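Local coordinates for alpha-L-rhamnosidase (Klebsiella oxytoca, PDB 4XHC), which probably removes terminal alpha-L-rhamnose from glycosides by hydrolysis, as a family GH78 enzyme, and binds rhamnose in its pocket, at residues D242-A254 / F300-L312. Numbering follows the deposited sequence.
Sequences DRRLWLGDLRLQA and FLFDYSLFFVDVL. With RAM (alpha-L-rhamnopyranose), chain C.
Arg251 of helix 247-254 reaches across to helix 302-312 and is engaged along its whole length. Its CB, level with Val311, packs on that valine's CG2 at 3.7 Å, and CG stays beside the same methyl. CG lies anti to the backbone N (chi1 -176°), which carries the chain toward Phe307 and Asp310; CD comes beside CD1 of Phe307, and the bend at chi3 then turns NE over the ring face, 3.6 Å from that same CD1. The guanidinium lies nearly flat on the phenyl ring, planes 12° apart, in an off-centre cation-pi stack, while NH1, at the edge, forms a salt bridge in the guanidinium plane to OD2 of Asp310. Arginine suits the place because it joins a long apolar stem to a flat cation that can stack through its face and bond through its edge, a probable stabilisation for a buried charge.

Leu247 is the knob of the interface, its branched end seated among Tyr304, Phe307, Phe308 and Val311. Next to it, Gly248 lets the Tyr304 ring come in close: CA of Gly248 lies over the face of that ring, 3.7 Å from the centroid, a CH-pi contact with no side chain in the way.

Held against this backbone, Tyr304 directs its OH to rhamnose O4, 2.6 Å away, as donor. O4 in turn donates to OD1 of Asp249, whose OD2 accepts from O3, the two carboxylate oxygens suiting adjacent sugar hydroxyls. Trp246, at the N-cap, offers an indole face to the sugar's C5. The two helix segments, running the same way at 30° with axes 8.9 Å apart at closest, place Trp246, Asp249 and Tyr304 at the rhamnose pocket of the six-hairpin (alpha/alpha) glycosidase domain of GH78.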
loop_
_atom_site.group_PDB
_atom_site.type_symbol
_atom_site.label_atom_id
_atom_site.label_comp_id
_atom_site.label_asym_id
_atom_site.label_seq_id
_atom_site.Cartn_x
_atom_site.Cartn_y
_atom_site.Cartn_z
ATOM N N ASP A 242 7.014 -18.041 -10.015
ATOM C CA ASP A 242 6.814 -16.875 -10.886
ATOM C C ASP A 242 5.374 -16.701 -11.347
ATOM O O ASP A 242 5.108 -15.829 -12.175
ATOM C CB ASP A 242 7.610 -17.034 -12.194
ATOM C CG ASP A 242 9.073 -17.327 -11.978
ATOM O OD1 ASP A 242 9.802 -16.424 -11.520
ATOM O OD2 ASP A 242 9.507 -18.456 -12.305
ATOM N N ARG A 243 4.464 -17.547 -10.870
ATOM C CA ARG A 243 3.048 -17.519 -11.295
ATOM C C ARG A 243 2.871 -17.657 -12.803
ATOM O O ARG A 243 2.014 -17.002 -13.388
ATOM C CB ARG A 243 2.367 -16.226 -10.850
ATOM C CG ARG A 243 2.715 -15.812 -9.443
ATOM C CD ARG A 243 1.954 -14.571 -9.037
ATOM N NE ARG A 243 2.258 -14.216 -7.653
ATOM C CZ ARG A 243 1.486 -13.460 -6.886
ATOM N NH1 ARG A 243 0.362 -12.956 -7.367
ATOM N NH2 ARG A 243 1.832 -13.220 -5.628
ATOM N N ARG A 244 3.663 -18.528 -13.418
ATOM C CA ARG A 244 3.812 -18.514 -14.858
ATOM C C ARG A 244 4.023 -19.897 -15.442
ATOM O O ARG A 244 4.638 -20.767 -14.822
ATOM C CB ARG A 244 5.013 -17.634 -15.197
ATOM C CG ARG A 244 5.079 -17.229 -16.646
ATOM C CD ARG A 244 5.740 -15.875 -16.833
ATOM N NE ARG A 244 7.199 -15.937 -16.884
ATOM C CZ ARG A 244 8.026 -15.302 -16.060
ATOM N NH1 ARG A 244 7.569 -14.538 -15.064
ATOM N NH2 ARG A 244 9.330 -15.435 -16.227
ATOM N N LEU A 245 3.533 -20.076 -16.663
ATOM C CA LEU A 245 3.668 -21.332 -17.401
ATOM C C LEU A 245 5.046 -21.485 -18.046
ATOM O O LEU A 245 5.391 -20.720 -18.940
ATOM C CB LEU A 245 2.593 -21.378 -18.492
ATOM C CG LEU A 245 2.551 -22.574 -19.444
ATOM C CD1 LEU A 245 2.288 -23.874 -18.693
ATOM C CD2 LEU A 245 1.487 -22.346 -20.510
ATOM N N TRP A 246 5.824 -22.471 -17.591
ATOM C CA TRP A 246 7.121 -22.831 -18.207
ATOM C C TRP A 246 7.053 -24.248 -18.777
ATOM O O TRP A 246 6.379 -25.118 -18.226
ATOM C CB TRP A 246 8.261 -22.794 -17.182
ATOM C CG TRP A 246 8.701 -21.437 -16.703
ATOM C CD1 TRP A 246 8.074 -20.652 -15.784
ATOM C CD2 TRP A 246 9.895 -20.741 -17.066
ATOM N NE1 TRP A 246 8.791 -19.499 -15.572
ATOM C CE2 TRP A 246 9.916 -19.531 -16.345
ATOM C CE3 TRP A 246 10.948 -21.015 -17.939
ATOM C CZ2 TRP A 246 10.947 -18.594 -16.468
ATOM C CZ3 TRP A 246 11.974 -20.076 -18.067
ATOM C CH2 TRP A 246 11.964 -18.887 -17.333
ATOM N N LEU A 247 7.790 -24.505 -19.850
ATOM C CA LEU A 247 7.645 -25.778 -20.561
ATOM C C LEU A 247 8.234 -26.975 -19.805
ATOM O O LEU A 247 7.646 -28.044 -19.794
ATOM C CB LEU A 247 8.235 -25.694 -21.970
ATOM C CG LEU A 247 7.224 -26.107 -23.044
ATOM C CD1 LEU A 247 7.612 -25.554 -24.408
ATOM C CD2 LEU A 247 7.055 -27.618 -23.085
ATOM N N GLY A 248 9.385 -26.801 -19.174
ATOM C CA GLY A 248 9.993 -27.882 -18.403
ATOM C C GLY A 248 9.092 -28.300 -17.259
ATOM O O GLY A 248 8.919 -29.500 -16.992
ATOM N N ASP A 249 8.514 -27.298 -16.590
ATOM C CA ASP A 249 7.621 -27.521 -15.456
ATOM C C ASP A 249 6.335 -28.214 -15.919
ATOM O O ASP A 249 5.914 -29.218 -15.344
ATOM C CB ASP A 249 7.305 -26.195 -14.752
ATOM C CG ASP A 249 8.550 -25.520 -14.184
ATOM O OD1 ASP A 249 9.437 -25.150 -14.978
ATOM O OD2 ASP A 249 8.644 -25.350 -12.945
ATOM N N LEU A 250 5.735 -27.674 -16.977
ATOM C CA LEU A 250 4.553 -28.263 -17.613
ATOM C C LEU A 250 4.722 -29.753 -17.879
ATOM O O LEU A 250 3.810 -30.536 -17.630
ATOM C CB LEU A 250 4.250 -27.541 -18.935
ATOM C CG LEU A 250 3.126 -28.109 -19.805
ATOM C CD1 LEU A 250 1.822 -28.174 -19.029
ATOM C CD2 LEU A 250 2.948 -27.277 -21.062
ATOM N N ARG A 251 5.878 -30.142 -18.402
ATOM C CA ARG A 251 6.114 -31.540 -18.753
ATOM C C ARG A 251 5.901 -32.468 -17.575
ATOM O O ARG A 251 5.292 -33.518 -17.715
ATOM C CB ARG A 251 7.524 -31.743 -19.298
ATOM C CG ARG A 251 7.768 -33.167 -19.764
ATOM C CD ARG A 251 8.998 -33.296 -20.647
ATOM N NE ARG A 251 10.180 -33.530 -19.839
ATOM C CZ ARG A 251 10.798 -34.695 -19.699
ATOM N NH1 ARG A 251 10.398 -35.791 -20.324
ATOM N NH2 ARG A 251 11.853 -34.754 -18.930
ATOM N N LEU A 252 6.407 -32.070 -16.417
ATOM C CA LEU A 252 6.289 -32.883 -15.210
ATOM C C LEU A 252 4.900 -32.776 -14.594
ATOM O O LEU A 252 4.333 -33.776 -14.151
ATOM C CB LEU A 252 7.367 -32.500 -14.197
ATOM C CG LEU A 252 8.653 -33.330 -14.277
ATOM C CD1 LEU A 252 9.128 -33.545 -15.705
ATOM C CD2 LEU A 252 9.743 -32.674 -13.455
ATOM N N GLN A 253 4.347 -31.572 -14.590
ATOM C CA GLN A 253 3.014 -31.372 -14.050
ATOM C C GLN A 253 1.971 -32.188 -14.796
ATOM O O GLN A 253 1.062 -32.738 -14.183
ATOM C CB GLN A 253 2.639 -29.890 -14.065
ATOM C CG GLN A 253 3.485 -29.062 -13.116
ATOM C CD GLN A 253 2.959 -27.657 -12.913
ATOM O OE1 GLN A 253 1.778 -27.458 -12.663
ATOM N NE2 GLN A 253 3.851 -26.677 -12.976
ATOM N N ALA A 254 2.107 -32.277 -16.116
ATOM C CA ALA A 254 1.161 -33.055 -16.922
ATOM C C ALA A 254 1.154 -34.534 -16.542
ATOM O O ALA A 254 0.111 -35.173 -16.566
ATOM C CB ALA A 254 1.449 -32.884 -18.409
ATOM N N PHE A 300 14.733 -18.290 -24.635
ATOM C CA PHE A 300 14.687 -19.518 -25.427
ATOM C C PHE A 300 15.710 -20.505 -24.918
ATOM O O PHE A 300 16.878 -20.178 -24.831
ATOM C CB PHE A 300 14.901 -19.191 -26.904
ATOM C CG PHE A 300 13.848 -18.280 -27.455
ATOM C CD1 PHE A 300 12.622 -18.792 -27.878
ATOM C CD2 PHE A 300 14.055 -16.905 -27.505
ATOM C CE1 PHE A 300 11.634 -17.952 -28.365
ATOM C CE2 PHE A 300 13.071 -16.063 -27.997
ATOM C CZ PHE A 300 11.858 -16.583 -28.421
ATOM N N LEU A 301 15.241 -21.711 -24.593
ATOM C CA LEU A 301 16.071 -22.772 -24.041
ATOM C C LEU A 301 16.036 -24.044 -24.905
ATOM O O LEU A 301 14.979 -24.545 -25.274
ATOM C CB LEU A 301 15.625 -23.085 -22.614
ATOM C CG LEU A 301 15.933 -22.005 -21.563
ATOM C CD1 LEU A 301 15.119 -22.230 -20.301
ATOM C CD2 LEU A 301 17.419 -21.946 -21.219
ATOM N N PHE A 302 17.214 -24.556 -25.228
ATOM C CA PHE A 302 17.366 -25.751 -26.051
ATOM C C PHE A 302 16.495 -26.900 -25.550
ATOM O O PHE A 302 15.774 -27.515 -26.336
ATOM C CB PHE A 302 18.835 -26.149 -26.050
ATOM C CG PHE A 302 19.175 -27.334 -26.924
ATOM C CD1 PHE A 302 19.410 -27.175 -28.287
ATOM C CD2 PHE A 302 19.342 -28.594 -26.363
ATOM C CE1 PHE A 302 19.773 -28.253 -29.077
ATOM C CE2 PHE A 302 19.690 -29.675 -27.149
ATOM C CZ PHE A 302 19.908 -29.505 -28.508
ATOM N N ASP A 303 16.545 -27.169 -24.245
ATOM C CA ASP A 303 15.852 -28.333 -23.679
ATOM C C ASP A 303 14.344 -28.137 -23.584
ATOM O O ASP A 303 13.578 -29.024 -23.966
ATOM C CB ASP A 303 16.449 -28.797 -22.324
ATOM C CG ASP A 303 16.521 -27.696 -21.260
ATOM O OD1 ASP A 303 16.570 -26.490 -21.598
ATOM O OD2 ASP A 303 16.594 -28.054 -20.060
ATOM N N TYR A 304 13.923 -26.972 -23.104
ATOM C CA TYR A 304 12.499 -26.658 -22.987
ATOM C C TYR A 304 11.784 -26.653 -24.340
ATOM O O TYR A 304 10.631 -27.076 -24.436
ATOM C CB TYR A 304 12.302 -25.315 -22.275
ATOM C CG TYR A 304 12.429 -25.382 -20.769
ATOM C CD1 TYR A 304 13.185 -26.376 -20.154
ATOM C CD2 TYR A 304 11.817 -24.436 -19.962
ATOM C CE1 TYR A 304 13.299 -26.441 -18.787
ATOM C CE2 TYR A 304 11.945 -24.493 -18.589
ATOM C CZ TYR A 304 12.689 -25.497 -18.014
ATOM O OH TYR A 304 12.822 -25.583 -16.652
ATOM N N SER A 305 12.467 -26.189 -25.381
ATOM C CA SER A 305 11.921 -26.261 -26.736
ATOM C C SER A 305 11.671 -27.712 -27.149
ATOM O O SER A 305 10.578 -28.061 -27.570
ATOM C CB SER A 305 12.853 -25.576 -27.745
ATOM O OG SER A 305 12.606 -26.050 -29.054
ATOM N N LEU A 306 12.691 -28.551 -27.004
ATOM C CA LEU A 306 12.562 -29.969 -27.329
ATOM C C LEU A 306 11.500 -30.687 -26.499
ATOM O O LEU A 306 10.928 -31.669 -26.958
ATOM C CB LEU A 306 13.897 -30.684 -27.149
ATOM C CG LEU A 306 14.917 -30.416 -28.247
ATOM C CD1 LEU A 306 16.327 -30.707 -27.756
ATOM C CD2 LEU A 306 14.594 -31.229 -29.495
ATOM N N PHE A 307 11.243 -30.210 -25.281
ATOM C CA PHE A 307 10.259 -30.846 -24.416
ATOM C C PHE A 307 8.837 -30.681 -24.933
ATOM O O PHE A 307 7.955 -31.440 -24.539
ATOM C CB PHE A 307 10.339 -30.332 -22.970
ATOM C CG PHE A 307 11.563 -30.787 -22.207
ATOM C CD1 PHE A 307 12.134 -32.030 -22.419
ATOM C CD2 PHE A 307 12.110 -29.970 -21.229
ATOM C CE1 PHE A 307 13.251 -32.427 -21.702
ATOM C CE2 PHE A 307 13.220 -30.365 -20.499
ATOM C CZ PHE A 307 13.794 -31.595 -20.739
ATOM N N PHE A 308 8.615 -29.719 -25.820
ATOM C CA PHE A 308 7.334 -29.635 -26.503
ATOM C C PHE A 308 6.974 -30.984 -27.130
ATOM O O PHE A 308 5.816 -31.417 -27.084
ATOM C CB PHE A 308 7.359 -28.553 -27.583
ATOM C CG PHE A 308 6.013 -28.273 -28.188
ATOM C CD1 PHE A 308 5.165 -27.335 -27.616
ATOM C CD2 PHE A 308 5.586 -28.958 -29.320
ATOM C CE1 PHE A 308 3.919 -27.081 -28.169
ATOM C CE2 PHE A 308 4.343 -28.708 -29.874
ATOM C CZ PHE A 308 3.510 -27.767 -29.301
ATOM N N VAL A 309 7.970 -31.661 -27.694
ATOM C CA VAL A 309 7.739 -32.951 -28.323
ATOM C C VAL A 309 7.271 -33.972 -27.299
ATOM O O VAL A 309 6.306 -34.706 -27.558
ATOM C CB VAL A 309 9.003 -33.504 -29.006
ATOM C CG1 VAL A 309 8.724 -34.868 -29.629
ATOM C CG2 VAL A 309 9.516 -32.530 -30.054
ATOM N N ASP A 310 7.949 -34.038 -26.152
ATOM C CA ASP A 310 7.619 -35.070 -25.169
ATOM C C ASP A 310 6.260 -34.792 -24.512
ATOM O O ASP A 310 5.504 -35.728 -24.239
ATOM C CB ASP A 310 8.729 -35.250 -24.123
ATOM C CG ASP A 310 8.564 -36.542 -23.287
ATOM O OD1 ASP A 310 8.283 -37.636 -23.839
ATOM O OD2 ASP A 310 8.715 -36.456 -22.055
ATOM N N VAL A 311 5.933 -33.521 -24.293
ATOM C CA VAL A 311 4.617 -33.177 -23.751
ATOM C C VAL A 311 3.507 -33.592 -24.717
ATOM O O VAL A 311 2.489 -34.133 -24.290
ATOM C CB VAL A 311 4.477 -31.672 -23.424
ATOM C CG1 VAL A 311 3.067 -31.370 -22.931
ATOM C CG2 VAL A 311 5.497 -31.260 -22.372
ATOM N N LEU A 312 3.701 -33.327 -26.008
ATOM C CA LEU A 312 2.715 -33.706 -27.021
ATOM C C LEU A 312 2.558 -35.219 -27.090
ATOM O O LEU A 312 1.440 -35.726 -27.174
ATOM C CB LEU A 312 3.099 -33.158 -28.395
ATOM C CG LEU A 312 2.066 -33.305 -29.521
ATOM C CD1 LEU A 312 0.744 -32.650 -29.170
ATOM C CD2 LEU A 312 2.599 -32.712 -30.817
HETATM C C1 RAM C . 13.099 -20.641 -12.851
HETATM C C2 RAM C . 12.017 -21.487 -12.209
HETATM C C3 RAM C . 11.282 -22.303 -13.255
HETATM C C4 RAM C . 12.287 -22.869 -14.245
HETATM C C5 RAM C . 12.891 -21.720 -15.035
HETATM C C6 RAM C . 14.316 -21.972 -15.460
HETATM O O1 RAM C . 13.082 -19.403 -12.259
HETATM O O2 RAM C . 12.674 -22.369 -11.314
HETATM O O3 RAM C . 10.551 -23.369 -12.646
HETATM O O4 RAM C . 11.650 -23.758 -15.143
HETATM O O5 RAM C . 12.873 -20.509 -14.250
#